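Local coordinates for protein AA9 family lytic polysaccharide monooxygenase cel61B (Hypocrea jecorina, PDB 2VTC) that oxidatively cleaves glycosidic bonds in cellulose and related polysaccharides, acting as a secreted, copper-dependent lytic polysaccharide monooxygenase, at residues A[20-24]-A[194-198]; A[97-101]-A[176-180]; A[106-112]-A[149-155]; A[183-189]-A[228-233]. All coordinates share one frame; numbering follows the deposited sequence.

Contact 1: residues A[20-24]-A[194-198]; sequences HGQVQ and NYPQC. With NI (nickel (II) ion), chain E; NAG (2-acetamido-2-deoxy-beta-D-glucopyranose), chain C.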
# COMPACT_ATOMS: atom_id res chain seq x y z
N HIS A 20 5.50 -7.89 9.80
CA HIS A 20 5.10 -8.93 8.78
C HIS A 20 3.60 -9.14 8.74
O HIS A 20 2.94 -9.18 9.78
CB HIS A 20 5.83 -10.25 9.08
CG HIS A 20 7.28 -10.25 8.71
ND1 HIS A 20 8.14 -9.21 8.99
CD2 HIS A 20 8.03 -11.18 8.07
CE1 HIS A 20 9.35 -9.49 8.54
NE2 HIS A 20 9.31 -10.70 7.99
N GLY A 21 3.06 -9.27 7.52
CA GLY A 21 1.62 -9.39 7.32
C GLY A 21 1.31 -8.99 5.87
O GLY A 21 2.17 -8.46 5.19
N GLN A 22 0.08 -9.24 5.44
CA GLN A 22 -0.35 -8.87 4.07
C GLN A 22 -1.81 -8.44 4.09
O GLN A 22 -2.54 -8.76 5.02
CB GLN A 22 -0.14 -10.06 3.12
CG GLN A 22 -1.10 -11.22 3.37
CD GLN A 22 -0.84 -12.46 2.50
OE1 GLN A 22 -0.12 -12.42 1.49
NE2 GLN A 22 -1.44 -13.56 2.91
N VAL A 23 -2.25 -7.72 3.06
CA VAL A 23 -3.66 -7.42 2.92
C VAL A 23 -4.32 -8.67 2.34
O VAL A 23 -4.01 -9.08 1.23
CB VAL A 23 -3.91 -6.18 1.99
CG1 VAL A 23 -5.38 -6.04 1.64
CG2 VAL A 23 -3.41 -4.92 2.68
N GLN A 24 -5.20 -9.30 3.12
CA GLN A 24 -5.80 -10.57 2.69
C GLN A 24 -7.16 -10.41 2.04
O GLN A 24 -7.62 -11.29 1.28
CB GLN A 24 -5.89 -11.56 3.87
CG GLN A 24 -4.55 -12.02 4.35
CD GLN A 24 -4.60 -13.39 5.03
OE1 GLN A 24 -3.67 -14.19 4.91
NE2 GLN A 24 -5.68 -13.67 5.75
N ASN A 194 9.51 -1.49 4.47
CA ASN A 194 8.31 -1.10 3.69
C ASN A 194 7.44 -2.31 3.37
O ASN A 194 7.95 -3.34 2.88
CB ASN A 194 8.70 -0.41 2.36
CG ASN A 194 9.27 0.99 2.54
OD1 ASN A 194 8.85 1.95 1.84
ND2 ASN A 194 10.27 1.13 3.38
N TYR A 195 6.13 -2.18 3.58
CA TYR A 195 5.17 -3.25 3.28
C TYR A 195 4.11 -2.75 2.29
O TYR A 195 2.98 -2.51 2.69
CB TYR A 195 4.47 -3.79 4.55
CG TYR A 195 5.40 -4.37 5.61
CD1 TYR A 195 5.56 -5.76 5.74
CD2 TYR A 195 6.13 -3.53 6.48
CE1 TYR A 195 6.45 -6.31 6.71
CE2 TYR A 195 7.02 -4.07 7.45
CZ TYR A 195 7.16 -5.45 7.56
OH TYR A 195 8.02 -5.96 8.53
N PRO A 196 4.47 -2.62 0.99
CA PRO A 196 3.47 -2.18 -0.00
C PRO A 196 2.57 -3.33 -0.47
O PRO A 196 3.03 -4.47 -0.64
CB PRO A 196 4.32 -1.67 -1.17
CG PRO A 196 5.57 -2.49 -1.13
CD PRO A 196 5.81 -2.75 0.39
N GLN A 197 1.30 -3.01 -0.67
CA GLN A 197 0.33 -3.98 -1.15
C GLN A 197 -0.56 -3.32 -2.20
O GLN A 197 -1.16 -2.27 -1.94
CB GLN A 197 -0.55 -4.46 0.02
CG GLN A 197 0.28 -5.28 1.04
CD GLN A 197 0.54 -6.69 0.55
OE1 GLN A 197 1.59 -6.99 -0.04
NE2 GLN A 197 -0.40 -7.56 0.80
N CYS A 198 -0.63 -3.94 -3.38
CA CYS A 198 -1.44 -3.38 -4.47
C CYS A 198 -2.74 -4.15 -4.72
O CYS A 198 -2.78 -5.39 -4.64
CB CYS A 198 -0.59 -3.34 -5.74
SG CYS A 198 0.76 -2.20 -5.68
NI NI E . 7.34 -7.61 10.29
C1 NAG C . -10.00 -11.49 5.75
C2 NAG C . -10.53 -12.90 6.05
C3 NAG C . -10.45 -13.25 7.55
C4 NAG C . -9.09 -12.89 8.17
C5 NAG C . -8.59 -11.53 7.65
C6 NAG C . -7.19 -11.16 8.11
C7 NAG C . -12.24 -14.11 4.78
C8 NAG C . -13.71 -14.25 4.49
N2 NAG C . -11.89 -13.09 5.58
O3 NAG C . -10.73 -14.63 7.73
O4 NAG C . -9.17 -12.83 9.59
O5 NAG C . -8.66 -11.46 6.23
O6 NAG C . -6.27 -12.22 7.96
O7 NAG C . -11.43 -14.91 4.31
O HOH W 1 7.50 -9.10 11.83
O HOH W 2 8.51 -7.35 10.12

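Contact 2: residues A[97-101]-A[176-180]; sequences IVFQW and FRHEL. With NAG (2-acetamido-2-deoxy-beta-D-glucopyranose), chain C.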
# COMPACT_ATOMS: atom_id res chain seq x y z
N ILE A 97 -12.43 2.45 1.20
CA ILE A 97 -11.83 1.14 1.19
C ILE A 97 -11.37 0.88 2.61
O ILE A 97 -10.85 1.79 3.27
CB ILE A 97 -10.57 1.08 0.27
CG1 ILE A 97 -10.88 1.63 -1.13
CG2 ILE A 97 -9.99 -0.36 0.24
CD1 ILE A 97 -9.64 2.09 -1.88
N VAL A 98 -11.56 -0.35 3.08
CA VAL A 98 -10.99 -0.77 4.35
C VAL A 98 -10.09 -1.95 4.11
O VAL A 98 -10.56 -3.05 3.79
CB VAL A 98 -12.08 -1.10 5.43
CG1 VAL A 98 -11.41 -1.40 6.76
CG2 VAL A 98 -13.07 0.05 5.59
N PHE A 99 -8.79 -1.71 4.21
CA PHE A 99 -7.80 -2.76 3.99
C PHE A 99 -7.71 -3.59 5.27
O PHE A 99 -7.54 -3.04 6.36
CB PHE A 99 -6.42 -2.18 3.65
CG PHE A 99 -6.39 -1.42 2.34
CD1 PHE A 99 -6.17 -2.11 1.15
CD2 PHE A 99 -6.53 -0.03 2.31
CE1 PHE A 99 -6.11 -1.42 -0.08
CE2 PHE A 99 -6.49 0.68 1.09
CZ PHE A 99 -6.27 -0.04 -0.10
N GLN A 100 -7.84 -4.91 5.12
CA GLN A 100 -7.74 -5.83 6.25
C GLN A 100 -6.42 -6.58 6.20
O GLN A 100 -6.17 -7.41 5.31
CB GLN A 100 -8.93 -6.79 6.27
CG GLN A 100 -8.79 -7.95 7.27
CD GLN A 100 -8.95 -7.50 8.72
OE1 GLN A 100 -7.97 -7.44 9.49
NE2 GLN A 100 -10.17 -7.20 9.10
N TRP A 101 -5.55 -6.28 7.16
CA TRP A 101 -4.26 -6.95 7.26
C TRP A 101 -4.37 -8.24 8.09
O TRP A 101 -5.25 -8.37 8.95
CB TRP A 101 -3.22 -6.01 7.88
CG TRP A 101 -2.83 -4.85 6.99
CD1 TRP A 101 -3.53 -3.71 6.80
CD2 TRP A 101 -1.66 -4.76 6.17
NE1 TRP A 101 -2.87 -2.89 5.91
CE2 TRP A 101 -1.71 -3.51 5.52
CE3 TRP A 101 -0.56 -5.61 5.93
CZ2 TRP A 101 -0.71 -3.08 4.62
CZ3 TRP A 101 0.44 -5.19 5.04
CH2 TRP A 101 0.35 -3.92 4.39
N PHE A 176 -4.47 0.67 -6.47
CA PHE A 176 -4.24 1.33 -5.17
C PHE A 176 -3.09 0.63 -4.45
O PHE A 176 -3.07 -0.60 -4.36
CB PHE A 176 -5.51 1.28 -4.32
CG PHE A 176 -6.56 2.21 -4.80
CD1 PHE A 176 -6.75 3.45 -4.21
CD2 PHE A 176 -7.33 1.86 -5.91
CE1 PHE A 176 -7.73 4.33 -4.68
CE2 PHE A 176 -8.30 2.74 -6.41
CZ PHE A 176 -8.51 3.98 -5.79
N ARG A 177 -2.10 1.42 -4.00
CA ARG A 177 -0.90 0.89 -3.36
C ARG A 177 -0.91 1.37 -1.91
O ARG A 177 -0.66 2.55 -1.66
CB ARG A 177 0.35 1.37 -4.12
CG ARG A 177 1.71 0.96 -3.57
CD ARG A 177 2.80 1.69 -4.36
NE ARG A 177 4.12 1.28 -3.88
CZ ARG A 177 4.68 1.78 -2.77
NH1 ARG A 177 4.06 2.74 -2.05
NH2 ARG A 177 5.88 1.30 -2.39
N HIS A 178 -1.22 0.43 -1.01
CA HIS A 178 -1.40 0.69 0.42
C HIS A 178 -0.14 0.21 1.15
O HIS A 178 0.28 -0.94 0.95
CB HIS A 178 -2.65 -0.07 0.90
CG HIS A 178 -2.91 0.05 2.37
ND1 HIS A 178 -3.11 1.26 3.00
CD2 HIS A 178 -3.05 -0.90 3.33
CE1 HIS A 178 -3.33 1.05 4.30
NE2 HIS A 178 -3.29 -0.25 4.51
N GLU A 179 0.48 1.07 1.98
CA GLU A 179 1.83 0.76 2.47
C GLU A 179 2.08 1.13 3.92
O GLU A 179 1.82 2.25 4.32
CB GLU A 179 2.85 1.46 1.59
CG GLU A 179 4.32 1.15 1.92
CD GLU A 179 5.25 1.88 0.98
OE1 GLU A 179 4.93 3.04 0.59
OE2 GLU A 179 6.32 1.30 0.60
N LEU A 180 2.62 0.18 4.68
CA LEU A 180 3.04 0.43 6.06
C LEU A 180 4.54 0.57 6.06
O LEU A 180 5.26 -0.26 5.48
CB LEU A 180 2.64 -0.73 6.99
CG LEU A 180 1.20 -1.25 6.87
CD1 LEU A 180 0.93 -2.41 7.83
CD2 LEU A 180 0.18 -0.19 7.06
C1 NAG C . -10.00 -11.49 5.75
C2 NAG C . -10.53 -12.90 6.05
C3 NAG C . -10.45 -13.25 7.55
C4 NAG C . -9.09 -12.89 8.17
C5 NAG C . -8.59 -11.53 7.65
C6 NAG C . -7.19 -11.16 8.11
C7 NAG C . -12.24 -14.11 4.78
C8 NAG C . -13.71 -14.25 4.49
N2 NAG C . -11.89 -13.09 5.58
O3 NAG C . -10.73 -14.63 7.73
O4 NAG C . -9.17 -12.83 9.59
O5 NAG C . -8.66 -11.46 6.23
O6 NAG C . -6.27 -12.22 7.96
O7 NAG C . -11.43 -14.91 4.31

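Contact 3: residues A[106-112]-A[149-155]; sequences WPHPYGP and WAQQDLI. With NI (nickel (II) ion), chain E.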
# COMPACT_ATOMS: atom_id res chain seq x y z
N TRP A 106 -1.07 -7.27 13.61
CA TRP A 106 0.09 -6.53 13.12
C TRP A 106 1.16 -6.30 14.22
O TRP A 106 0.84 -5.74 15.27
CB TRP A 106 -0.33 -5.21 12.44
CG TRP A 106 0.82 -4.43 11.86
CD1 TRP A 106 1.30 -3.23 12.31
CD2 TRP A 106 1.62 -4.77 10.71
NE1 TRP A 106 2.35 -2.81 11.54
CE2 TRP A 106 2.57 -3.73 10.55
CE3 TRP A 106 1.62 -5.84 9.81
CZ2 TRP A 106 3.52 -3.74 9.51
CZ3 TRP A 106 2.58 -5.85 8.78
CH2 TRP A 106 3.52 -4.81 8.65
N PRO A 107 2.41 -6.78 14.00
CA PRO A 107 3.53 -6.73 14.99
C PRO A 107 4.15 -5.40 15.47
O PRO A 107 5.09 -5.46 16.27
CB PRO A 107 4.53 -7.75 14.47
CG PRO A 107 4.27 -7.80 13.01
CD PRO A 107 2.81 -7.51 12.79
N HIS A 108 3.86 -4.24 14.89
CA HIS A 108 4.87 -3.26 14.43
C HIS A 108 4.17 -1.94 14.80
O HIS A 108 3.39 -1.40 14.01
CB HIS A 108 5.26 -3.27 12.95
CG HIS A 108 6.17 -4.40 12.58
ND1 HIS A 108 7.15 -4.88 13.42
CD2 HIS A 108 6.23 -5.14 11.46
CE1 HIS A 108 7.77 -5.88 12.83
NE2 HIS A 108 7.23 -6.06 11.63
N PRO A 109 4.34 -1.47 16.05
CA PRO A 109 3.58 -0.30 16.52
C PRO A 109 4.19 1.06 16.13
O PRO A 109 3.53 2.09 16.36
CB PRO A 109 3.61 -0.48 18.05
CG PRO A 109 4.95 -1.06 18.30
CD PRO A 109 5.18 -2.04 17.13
N TYR A 110 5.38 1.05 15.56
CA TYR A 110 6.07 2.27 15.15
C TYR A 110 6.03 2.50 13.63
O TYR A 110 6.48 1.64 12.87
CB TYR A 110 7.55 2.22 15.55
CG TYR A 110 7.82 2.16 17.05
CD1 TYR A 110 7.97 3.34 17.79
CD2 TYR A 110 7.95 0.94 17.71
CE1 TYR A 110 8.25 3.30 19.16
CE2 TYR A 110 8.23 0.89 19.09
CZ TYR A 110 8.37 2.08 19.79
OH TYR A 110 8.64 2.05 21.15
N GLY A 111 5.55 3.67 13.22
CA GLY A 111 5.66 4.06 11.82
C GLY A 111 4.39 4.59 11.18
O GLY A 111 3.27 4.32 11.65
N PRO A 112 4.57 5.32 10.05
CA PRO A 112 3.44 5.90 9.32
C PRO A 112 2.76 4.91 8.36
O PRO A 112 3.27 3.83 8.09
CB PRO A 112 4.10 7.01 8.51
CG PRO A 112 5.47 6.44 8.16
CD PRO A 112 5.86 5.65 9.43
N TRP A 149 1.83 6.26 17.01
CA TRP A 149 1.88 6.15 15.53
C TRP A 149 0.62 5.56 14.90
O TRP A 149 -0.12 4.78 15.51
CB TRP A 149 3.07 5.28 15.13
CG TRP A 149 4.38 5.92 15.32
CD1 TRP A 149 5.22 5.79 16.41
CD2 TRP A 149 5.05 6.78 14.40
NE1 TRP A 149 6.36 6.53 16.21
CE2 TRP A 149 6.29 7.15 14.99
CE3 TRP A 149 4.71 7.30 13.14
CZ2 TRP A 149 7.19 8.02 14.36
CZ3 TRP A 149 5.63 8.15 12.50
CH2 TRP A 149 6.85 8.48 13.10
N ALA A 150 0.41 5.92 13.63
CA ALA A 150 -0.66 5.31 12.84
C ALA A 150 -0.67 3.78 12.92
O ALA A 150 -1.74 3.17 12.98
CB ALA A 150 -0.56 5.77 11.37
N GLN A 151 0.51 3.15 12.93
CA GLN A 151 0.55 1.68 12.97
C GLN A 151 0.03 1.08 14.29
O GLN A 151 -0.56 -0.00 14.30
CB GLN A 151 1.93 1.16 12.59
CG GLN A 151 2.12 1.12 11.05
CD GLN A 151 3.50 0.69 10.63
OE1 GLN A 151 3.94 -0.41 10.94
NE2 GLN A 151 4.20 1.57 9.90
N GLN A 152 0.21 1.81 15.40
CA GLN A 152 -0.44 1.42 16.66
C GLN A 152 -1.97 1.53 16.54
O GLN A 152 -2.71 0.64 17.00
CB GLN A 152 0.12 2.23 17.84
CG GLN A 152 -0.49 1.89 19.21
CD GLN A 152 -0.34 0.43 19.60
OE1 GLN A 152 -1.34 -0.28 19.74
NE2 GLN A 152 0.88 -0.02 19.80
N ASP A 153 -2.45 2.59 15.88
CA ASP A 153 -3.88 2.72 15.60
C ASP A 153 -4.41 1.56 14.76
O ASP A 153 -5.50 1.06 15.02
CB ASP A 153 -4.21 4.08 14.99
CG ASP A 153 -3.96 5.23 15.96
OD1 ASP A 153 -3.99 4.98 17.18
OD2 ASP A 153 -3.73 6.37 15.50
N LEU A 154 -3.61 1.09 13.80
CA LEU A 154 -4.01 -0.06 12.98
C LEU A 154 -4.23 -1.30 13.85
O LEU A 154 -5.26 -1.99 13.73
CB LEU A 154 -2.93 -0.33 11.91
CG LEU A 154 -3.06 -1.58 11.03
CD1 LEU A 154 -4.20 -1.41 10.06
CD2 LEU A 154 -1.74 -1.79 10.29
N ILE A 155 -3.28 -1.56 14.75
CA ILE A 155 -3.36 -2.70 15.66
C ILE A 155 -4.63 -2.59 16.51
O ILE A 155 -5.39 -3.57 16.64
CB ILE A 155 -2.11 -2.79 16.57
CG1 ILE A 155 -0.86 -3.08 15.73
CG2 ILE A 155 -2.29 -3.87 17.67
CD1 ILE A 155 0.47 -2.78 16.43
NI NI E . 7.34 -7.61 10.29
O HOH W 3 2.96 3.96 18.42
O HOH W 1 7.50 -9.10 11.83
O HOH W 2 8.51 -7.35 10.12

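Contact 4: residues A[183-189]-A[228-233]; sequences AHGASSA and ILFNPY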
# COMPACT_ATOMS: atom_id res chain seq x y z
N ALA A 183 8.91 1.32 11.44
CA ALA A 183 10.04 2.17 11.72
C ALA A 183 10.85 1.80 12.98
O ALA A 183 11.74 2.55 13.35
CB ALA A 183 9.58 3.65 11.80
N HIS A 184 10.54 0.66 13.61
CA HIS A 184 11.30 0.23 14.82
C HIS A 184 12.81 0.19 14.61
O HIS A 184 13.59 0.41 15.58
CB HIS A 184 10.78 -1.10 15.36
CG HIS A 184 10.56 -2.14 14.31
ND1 HIS A 184 11.44 -3.17 14.08
CD2 HIS A 184 9.55 -2.29 13.41
CE1 HIS A 184 10.98 -3.92 13.09
NE2 HIS A 184 9.84 -3.41 12.66
N GLY A 185 13.25 -0.10 13.38
CA GLY A 185 14.67 -0.12 13.02
C GLY A 185 15.19 1.07 12.24
O GLY A 185 16.33 1.04 11.75
N ALA A 186 14.39 2.12 12.11
CA ALA A 186 14.69 3.25 11.23
C ALA A 186 15.89 4.13 11.62
O ALA A 186 16.35 4.97 10.83
CB ALA A 186 13.42 4.10 11.04
N SER A 187 16.41 3.98 12.84
CA SER A 187 17.59 4.78 13.22
C SER A 187 18.87 4.41 12.47
O SER A 187 19.77 5.24 12.33
CB SER A 187 17.83 4.78 14.75
OG SER A 187 18.21 3.49 15.18
N SER A 188 18.93 3.17 11.96
CA SER A 188 20.04 2.65 11.14
C SER A 188 19.78 2.76 9.64
O SER A 188 18.64 2.59 9.19
CB SER A 188 20.27 1.17 11.42
OG SER A 188 20.60 0.92 12.78
N ALA A 189 20.85 3.00 8.88
CA ALA A 189 20.81 2.90 7.41
C ALA A 189 20.24 1.54 6.99
O ALA A 189 20.60 0.49 7.54
CB ALA A 189 22.20 3.10 6.83
N ILE A 228 12.55 8.47 6.75
CA ILE A 228 13.01 7.11 6.46
C ILE A 228 14.13 6.70 7.44
O ILE A 228 14.12 5.58 7.98
CB ILE A 228 13.53 6.97 4.99
CG1 ILE A 228 12.38 7.12 3.98
CG2 ILE A 228 14.35 5.65 4.78
CD1 ILE A 228 11.26 6.07 4.05
N LEU A 229 15.05 7.64 7.64
CA LEU A 229 16.19 7.47 8.55
C LEU A 229 16.06 8.47 9.72
O LEU A 229 16.31 9.66 9.54
CB LEU A 229 17.49 7.71 7.80
CG LEU A 229 18.82 7.55 8.56
CD1 LEU A 229 19.06 6.10 8.95
CD2 LEU A 229 19.97 8.11 7.75
N PHE A 230 15.64 7.95 10.87
CA PHE A 230 15.33 8.78 12.04
C PHE A 230 15.24 7.93 13.28
O PHE A 230 15.09 6.71 13.21
CB PHE A 230 14.01 9.57 11.81
CG PHE A 230 12.77 8.75 12.02
CD1 PHE A 230 12.02 8.86 13.20
CD2 PHE A 230 12.33 7.86 11.04
CE1 PHE A 230 10.90 8.08 13.42
CE2 PHE A 230 11.19 7.09 11.23
CZ PHE A 230 10.45 7.20 12.41
N ASN A 231 15.31 8.57 14.45
CA ASN A 231 15.27 7.85 15.70
C ASN A 231 13.85 7.77 16.26
O ASN A 231 13.29 8.80 16.64
CB ASN A 231 16.22 8.53 16.72
CG ASN A 231 16.35 7.76 18.01
OD1 ASN A 231 15.83 6.65 18.16
ND2 ASN A 231 17.05 8.37 18.98
N PRO A 232 13.24 6.57 16.29
CA PRO A 232 11.88 6.45 16.84
C PRO A 232 11.81 6.36 18.37
O PRO A 232 10.72 6.34 18.94
CB PRO A 232 11.38 5.14 16.22
CG PRO A 232 12.65 4.31 16.12
CD PRO A 232 13.76 5.28 15.82
N TYR A 233 12.95 6.30 19.04
CA TYR A 233 13.00 6.00 20.47
C TYR A 233 13.35 7.24 21.29
O TYR A 233 14.09 7.17 22.27
CB TYR A 233 13.99 4.86 20.74
CG TYR A 233 13.60 3.58 20.04
CD1 TYR A 233 12.34 3.02 20.23
CD2 TYR A 233 14.49 2.93 19.18
CE1 TYR A 233 11.96 1.85 19.58
CE2 TYR A 233 14.12 1.74 18.53
CZ TYR A 233 12.85 1.21 18.74
OH TYR A 233 12.44 0.04 18.14
O HOH W 4 16.18 3.49 7.95

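Contact 1: residues A[20-24]-A[194-198]
H20 and Y195 meet at a nickel ion and reach it from different directions. H20 binds it twice: its backbone N lies 1.9 Å from the nickel and its ring ND1 2.2 Å from it. The first torsion of H20 (-75°) sets the ring beside the backbone N, and this allows the two nitrogens to chelate one ion. Y195 OH comes to the nickel from the strand, at a looser 2.5 Å. The two rings are turned obliquely, with planes 65° apart. H20 ND1 and Y195 OH lie 3.3 Å apart as two ligands of one ion. Ring atom CE1 of Y195 also packs against H20 N and CA.

Further along, V23 and Q197 lie alongside, pointing opposite ways. CG2 of V23 rests 3.9 Å from CB of Q197. The Q197 chain then bends at its second torsion (-78°), which brings its amide end to the backbone of V23. W101 of strand 96-102 packs on V23, Y195 and Q197. At the outer end Q22 NE2 donates to Q24 OE1 on a lone pair, 3.1 Å away. Q24 NE2 in turn lies 2.7 Å from O6 of the glycan sugar.

H108 supplies the third protein side chain at the metal. The amine and imidazole of H20, with H108, form the histidine brace of AA9 enzymes. Y195 adds a further, longer ligand, with nickel where the working enzyme holds copper.

Contact 2: residues A[97-101]-A[176-180]
F99 and H178 lie almost flat on each other. Their rings form an offset stack with planes 5° apart and centroids 4.1 Å apart. They enter from opposite strands and overlap while pointing opposite ways. CG of H178 is anti to the backbone N (177°), which lays the imidazole alongside F99. CB of H178 lies over the middle of the F99 ring, 3.8 Å from the centroid. The opposite face of F99 is covered by CG2 of I97, so the phenyl is a flat plate between two fillers. At its far edge CZ of F99 meets CB of F176.

The other branch of I97 is a bump as well. Its CD1 sits over the face of the F176 ring, 4.1 Å from the centroid. At the other end the roles are exchanged. L180 pushes CD1 onto the centre of the W101 six-membered ring, 3.6 Å from its centroid. W101 meets H178 rim to rim instead of face on. Its NE1 donates to H178 NE2 at 3.0 Å, with an N-H...N angle of 160°, and the bond lies in both ring planes. On its other nitrogen H178 ND1 is hydrogen-bonded to T115 OG1. Both imidazole nitrogens are thus satisfied in a buried place, which is consistent with a neutral ring.

The axes of the two segments come no nearer than 10.1 Å, too far for backbone pairing. The strands belong to different sheets and meet through side chains. Such face-to-face packing of two sheets round an aromatic cluster is the core of the immunoglobulin-like beta-sandwich of AA9 enzymes.

Contact 3: residues A[106-112]-A[149-155]
W106 and Q151 carry the first of three hydrogen bonds. W106 NE1 donates to Q151 OE1 at 2.9 Å, close to the indole plane but tilted 20° from the carbonyl plane. The other end of the same amide turns to the far side of the loop: Q151 NE2 donates to P112 O at 3.0 Å, from above that carbonyl's plane. The backbone of Q151 adds a third bond, from its N to G111 O, a longer 3.3 Å and nearly along the C=O axis. This gives a first-turn N-H of helix 150-156 a loop acceptor. Water 3 joins P109 O to W149 N. A lysine in place of Q151 would probably leave W106 NE1 without its acceptor from the helix, and a charge buried beside the loop.

Apolar packing surrounds these bonds. L154 has CG anti to the backbone N (174°), which carries CD2 over the face of the W106 five-membered ring, 4.2 Å from its centroid. I155 comes to the edge of that indole with CG1 and touches P109 with CD1. The W149 ring lies against the backbone at Y110 and G111, with its CG 3.3 Å from G111 N. G111 has no side chain, and its backbone also lies against the Q151 amide.

Metal binding comes from the loop itself. H108 NE2 binds the nickel at 2.1 Å, and P107 CG lies over one face of the H108 ring.

Q151 thus holds the loop at W106 and P112, before and after H108 in the sequence. This is consistent with a second-shell residue that helps fix the loop carrying the metal ligand.

Contact 4: residues A[183-189]-A[228-233]
A186 and F230 make the clear backbone bond of this contact. F230 N donates to A186 O at 3.1 Å, with an angle of 151°, and comes in from above the carbonyl plane. The same A186 O also takes a CA-H...O contact from L229 CA. A weak bond, not settled, may run from Y233 OH to H184 O, 2.8 Å away.

Both segments are irregular here, and turns shape them. Residues 183-189 run through two type I beta turns, A183 to A186 and G185 to S188. In 228-233 the side chain of N231 closes an Asx turn: Y233 N donates to N231 OD1 at 3.0 Å. Residues 183-189 lie in the loop linking strands 172-182 and 193-204. It brings H184, which probably binds oxygen, as in related enzymes, to stack on the metal ligand H108.

Apolar contacts fill in between. CG of F230 sits between the backbone N and the carbonyl carbon (79°), which folds the ring back under the turn. There CZ of F230 lies 3.7 Å from CB of A183, and its CE2 is 3.7 Å from CB of A186. Replacing F230 with a serine would probably open a gap beneath these two alanines. P232 pushes CG to 3.4 Å from A183 O and also covers one face of the Y233 ring. L229 reaches out with CD1, which rests 3.5 Å from S188 C.

Overall arrangement
Contact 2 is the buried core, where aromatic stacking and CH-pi contacts join the two sheets. Contact 1 uses neighbouring strands of the same sheets, 22-28 beside 96-102 and 193-204 beside 172-182. Probable backbone bonds from Q197 to H178 and from Y195 to L180 tie the two together. Contact 1 also reaches the metal, so its chemistry becomes coordination. Contact 3 joins a loop to a helix by hydrogen bonds of Q151 together with aromatic and aliphatic packing, and brings H108 to the same nickel. Contact 4 is the most superficial, about 20 Å from the chain centre, and joins two loops. It touches contact 3 through Y110 with A183 and Y233, and through H184 beside H108.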